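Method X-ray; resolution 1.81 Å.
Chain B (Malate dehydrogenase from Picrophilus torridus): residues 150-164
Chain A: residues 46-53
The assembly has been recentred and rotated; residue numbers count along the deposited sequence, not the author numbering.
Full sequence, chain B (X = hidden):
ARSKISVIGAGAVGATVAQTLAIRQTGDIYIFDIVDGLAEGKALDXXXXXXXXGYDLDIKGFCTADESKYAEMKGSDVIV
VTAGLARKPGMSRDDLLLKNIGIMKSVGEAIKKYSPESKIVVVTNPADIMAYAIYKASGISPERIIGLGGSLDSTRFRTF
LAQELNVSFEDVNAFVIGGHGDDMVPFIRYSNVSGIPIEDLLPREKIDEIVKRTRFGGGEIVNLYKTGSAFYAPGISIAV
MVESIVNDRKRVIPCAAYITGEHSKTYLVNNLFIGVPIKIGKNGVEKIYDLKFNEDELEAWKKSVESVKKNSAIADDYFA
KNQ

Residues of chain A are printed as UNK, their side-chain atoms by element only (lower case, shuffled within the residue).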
# COMPACT_ATOMS: atom_id res chain seq x y z
N GLY B 150 -0.72 -23.27 -10.33
CA GLY B 150 -0.72 -22.28 -11.39
C GLY B 150 -0.35 -20.87 -10.98
O GLY B 150 0.22 -20.12 -11.77
N SER B 151 -0.68 -20.48 -9.74
CA SER B 151 -0.33 -19.14 -9.28
C SER B 151 1.18 -18.92 -9.37
O SER B 151 1.65 -17.83 -9.71
CB SER B 151 -0.81 -18.94 -7.83
OG SER B 151 -0.55 -17.61 -7.42
N LEU B 152 1.94 -19.95 -9.04
CA LEU B 152 3.39 -19.85 -9.06
C LEU B 152 3.94 -19.97 -10.48
O LEU B 152 4.79 -19.19 -10.90
CB LEU B 152 4.01 -20.89 -8.12
CG LEU B 152 5.54 -20.99 -8.09
CD1 LEU B 152 6.20 -19.64 -7.74
CD2 LEU B 152 5.99 -22.08 -7.11
N ASP B 153 3.48 -20.97 -11.23
CA ASP B 153 3.96 -21.11 -12.60
C ASP B 153 3.63 -19.88 -13.42
O ASP B 153 4.45 -19.42 -14.23
CB ASP B 153 3.36 -22.35 -13.27
CG ASP B 153 3.92 -23.64 -12.70
OD1 ASP B 153 5.14 -23.66 -12.42
OD2 ASP B 153 3.15 -24.60 -12.52
N SER B 154 2.44 -19.32 -13.21
CA SER B 154 2.04 -18.16 -13.99
C SER B 154 2.88 -16.93 -13.64
O SER B 154 3.24 -16.17 -14.52
CB SER B 154 0.54 -17.87 -13.89
OG SER B 154 0.18 -17.37 -12.61
N THR B 155 3.24 -16.77 -12.38
CA THR B 155 4.05 -15.61 -12.02
C THR B 155 5.45 -15.69 -12.66
O THR B 155 5.98 -14.70 -13.15
CB THR B 155 4.07 -15.30 -10.49
OG1 THR B 155 4.52 -13.95 -10.28
CG2 THR B 155 4.97 -16.26 -9.71
N ARG B 156 6.02 -16.90 -12.71
CA ARG B 156 7.31 -17.07 -13.36
C ARG B 156 7.20 -16.80 -14.88
O ARG B 156 8.04 -16.10 -15.46
CB ARG B 156 7.86 -18.48 -13.13
CG ARG B 156 8.14 -18.80 -11.66
CD ARG B 156 9.23 -19.90 -11.56
NE ARG B 156 9.68 -20.10 -10.18
CZ ARG B 156 9.38 -21.14 -9.41
NH1 ARG B 156 8.61 -22.12 -9.86
NH2 ARG B 156 9.85 -21.19 -8.17
N PHE B 157 6.19 -17.39 -15.50
CA PHE B 157 5.93 -17.25 -16.94
C PHE B 157 5.75 -15.76 -17.27
O PHE B 157 6.33 -15.26 -18.24
CB PHE B 157 4.67 -18.05 -17.27
CG PHE B 157 4.47 -18.37 -18.74
CD1 PHE B 157 5.16 -17.73 -19.75
CD2 PHE B 157 3.52 -19.32 -19.10
CE1 PHE B 157 4.92 -18.04 -21.09
CE2 PHE B 157 3.28 -19.63 -20.44
CZ PHE B 157 3.99 -18.99 -21.43
N ARG B 158 4.97 -15.05 -16.46
CA ARG B 158 4.78 -13.61 -16.66
C ARG B 158 6.07 -12.82 -16.51
O ARG B 158 6.33 -11.90 -17.27
CB ARG B 158 3.74 -13.06 -15.68
CG ARG B 158 2.33 -13.52 -15.96
CD ARG B 158 1.42 -13.15 -14.80
NE ARG B 158 1.20 -11.71 -14.71
CZ ARG B 158 0.55 -11.12 -13.71
NH1 ARG B 158 0.07 -11.87 -12.71
NH2 ARG B 158 0.39 -9.79 -13.71
N THR B 159 6.88 -13.17 -15.50
CA THR B 159 8.17 -12.51 -15.29
C THR B 159 9.06 -12.60 -16.54
O THR B 159 9.61 -11.60 -16.99
CB THR B 159 8.90 -13.10 -14.06
OG1 THR B 159 8.09 -12.92 -12.89
CG2 THR B 159 10.24 -12.44 -13.84
N PHE B 160 9.20 -13.81 -17.08
CA PHE B 160 10.03 -14.03 -18.25
C PHE B 160 9.50 -13.28 -19.48
O PHE B 160 10.27 -12.70 -20.27
CB PHE B 160 10.14 -15.53 -18.57
CG PHE B 160 10.59 -16.36 -17.40
CD1 PHE B 160 11.44 -15.83 -16.44
CD2 PHE B 160 10.15 -17.68 -17.26
CE1 PHE B 160 11.86 -16.60 -15.35
CE2 PHE B 160 10.55 -18.45 -16.19
CZ PHE B 160 11.41 -17.92 -15.23
N LEU B 161 8.18 -13.33 -19.67
CA LEU B 161 7.54 -12.65 -20.79
C LEU B 161 7.75 -11.15 -20.68
O LEU B 161 8.04 -10.48 -21.67
CB LEU B 161 6.04 -12.96 -20.84
CG LEU B 161 5.63 -14.32 -21.42
CD1 LEU B 161 4.11 -14.55 -21.26
CD2 LEU B 161 6.03 -14.47 -22.90
N ALA B 162 7.58 -10.62 -19.47
CA ALA B 162 7.72 -9.18 -19.25
C ALA B 162 9.14 -8.70 -19.51
O ALA B 162 9.34 -7.63 -20.09
CB ALA B 162 7.28 -8.81 -17.84
N GLN B 163 10.13 -9.47 -19.08
CA GLN B 163 11.52 -9.10 -19.33
C GLN B 163 11.88 -9.19 -20.82
O GLN B 163 12.65 -8.39 -21.34
CB GLN B 163 12.46 -10.02 -18.56
CG GLN B 163 12.44 -9.82 -17.07
CD GLN B 163 13.51 -10.67 -16.41
OE1 GLN B 163 14.34 -10.15 -15.68
NE2 GLN B 163 13.50 -11.98 -16.71
N GLU B 164 11.32 -10.19 -21.49
CA GLU B 164 11.62 -10.40 -22.89
C GLU B 164 11.05 -9.26 -23.73
O GLU B 164 11.69 -8.77 -24.66
CB GLU B 164 11.03 -11.75 -23.33
CG GLU B 164 11.30 -12.11 -24.78
CD GLU B 164 12.74 -12.50 -24.99
OE1 GLU B 164 13.39 -12.95 -24.02
OE2 GLU B 164 13.23 -12.36 -26.13
N UNK A 46 13.00 -13.17 -5.81
CA UNK A 46 12.30 -11.93 -5.50
C UNK A 46 11.64 -11.35 -6.76
O UNK A 46 10.47 -10.96 -6.74
c UNK A 46 14.82 -10.57 -2.80
c UNK A 46 13.63 -11.34 -3.42
c UNK A 46 13.26 -10.90 -4.85
c UNK A 46 12.64 -9.50 -4.85
N UNK A 47 12.40 -11.28 -7.85
CA UNK A 47 11.86 -10.74 -9.10
C UNK A 47 10.64 -11.52 -9.59
O UNK A 47 9.68 -10.94 -10.11
c UNK A 47 12.48 -10.04 -11.50
c UNK A 47 13.53 -10.26 -12.59
c UNK A 47 12.92 -10.72 -10.20
c UNK A 47 12.24 -8.55 -11.25
N UNK A 48 10.67 -12.84 -9.45
CA UNK A 48 9.57 -13.66 -9.95
C UNK A 48 8.23 -13.42 -9.25
O UNK A 48 7.20 -13.88 -9.73
o UNK A 48 12.17 -17.26 -12.04
c UNK A 48 10.96 -15.47 -11.06
c UNK A 48 11.49 -16.89 -11.04
o UNK A 48 11.21 -17.64 -10.07
c UNK A 48 9.94 -15.16 -9.96
N UNK A 49 8.25 -12.73 -8.12
CA UNK A 49 7.03 -12.38 -7.41
C UNK A 49 6.45 -11.05 -7.87
O UNK A 49 5.34 -10.68 -7.50
N UNK A 50 7.22 -10.32 -8.68
CA UNK A 50 6.77 -9.01 -9.20
C UNK A 50 5.36 -8.99 -9.85
O UNK A 50 4.59 -8.05 -9.60
c UNK A 50 7.82 -8.43 -10.17
N UNK A 51 5.03 -9.99 -10.69
CA UNK A 51 3.68 -9.93 -11.26
C UNK A 51 2.55 -9.94 -10.22
O UNK A 51 1.51 -9.31 -10.46
c UNK A 51 5.85 -11.05 -11.32
c UNK A 51 5.07 -11.39 -12.56
c UNK A 51 3.62 -11.17 -12.17
N UNK A 52 2.73 -10.62 -9.09
CA UNK A 52 1.70 -10.63 -8.06
C UNK A 52 1.78 -9.37 -7.20
O UNK A 52 0.75 -8.78 -6.88
c UNK A 52 1.83 -11.85 -7.14
c UNK A 52 2.03 -14.34 -7.86
n UNK A 52 1.18 -15.19 -8.51
n UNK A 52 0.18 -13.30 -8.37
c UNK A 52 0.07 -14.54 -8.82
c UNK A 52 1.41 -13.14 -7.77
N UNK A 53 2.98 -8.99 -6.80
CA UNK A 53 3.15 -7.85 -5.89
C UNK A 53 2.88 -6.52 -6.61
O UNK A 53 2.35 -5.57 -6.03
c UNK A 53 4.99 -9.40 -1.95
c UNK A 53 3.28 -7.55 -0.84
c UNK A 53 3.88 -8.54 -0.05
c UNK A 53 5.73 -9.70 -4.04
c UNK A 53 4.89 -8.62 -4.11
c UNK A 53 3.54 -7.47 -2.20
c UNK A 53 4.58 -7.79 -5.34
n UNK A 53 5.79 -10.17 -2.74
c UNK A 53 4.74 -9.47 -0.58
c UNK A 53 4.41 -8.40 -2.78
O HOH W 1 10.81 -18.47 -7.45
O HOH W 2 -1.19 -8.60 -11.24

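Position 46 of chain A carries four side-chain carbons, forked at the first, with one arm two carbons long, and they lie out of reach of the chain B helix. That is isoleucine, and A:Ile46 is buried away from this contact, which sets no demand on it.

Position 47 also has four carbons, but the fork comes at the second. Its CA-to-CB bond points toward chain B; one terminal carbon lies 3.2 Å from B:Gln163 OE1, and the branching carbon packs 4.0 Å from B:Thr159 CG2. This is leucine. The fork lets a nonpolar chain pack beside the B:Thr159 methyl and the end of B:Gln163.

Position 48 has three carbons in a row, the third bearing two oxygens. One oxygen lies 2.9 Å from B:Arg156 NE, the other 3.3 Å from B:Phe160 CZ, at the ring's edge, where the ring hydrogens carry slight positive charge. A carboxylate on a two-carbon stem is glutamate. The stem lets the charge reach B:Arg156, whose NE donates to A:Glu48 OE1 in a salt bridge. Water 1 donates to the same OE1 (2.8 Å) and accepts from B:Arg156 NH2 (3.0 Å).

Position 49 has no side-chain atoms; its CA lies 4.1 Å from B:Thr155 OG1. It is glycine, and a CB here would point away from chain B. A:Gly49 O accepts from the backbone N of position 53 (3.0 Å).

Position 50 has one side-chain carbon and almost no contact with chain B, so it is alanine. A single CB suffices at this buried place. A:Ala50 closes a type I turn begun at A:Leu47, its N donating to A:Leu47 O at 2.9 Å.

Position 51 has three carbons closing a ring onto the backbone N. The ring carbon bonded to N lies 3.3 Å from B:Thr159 OG1, and CB lies over one face of the B:Arg158 guanidinium, 3.4 Å from CZ. This is proline, whose compact ring fits the contact; lacking an N-H, A:Pro51 has none to leave unpaired.

Position 52 has one carbon leading to a five-membered ring of three carbons and two nitrogens. A ring nitrogen lies 2.9 Å from B:Ser151 O, and a ring carbon packs 3.5 Å from B:Thr155 CB. This is histidine: its imidazole places an N-H at the side chain's end, and A:His52 NE2 donates to that carbonyl near the ring plane.

Position 53 has one carbon, then fused five- and six-membered rings holding eight carbons and one nitrogen, beyond reach of chain B. It is tryptophan; the contact sets no demand on it.

The contact sets one face of a helix against a turn and the short helical segment that follows it. B:Thr155 OG1 donates to A:Glu48 O at 2.7 Å, tying the helix to the turn's backbone, while B:Thr159 OG1 donates to its own helix, at B:Thr155 O (2.8 Å), and packs against A:Pro51. The salt bridge and the histidine hydrogen bond add directional anchors to this packing.

Chain A 46-53: ILEGAPHW
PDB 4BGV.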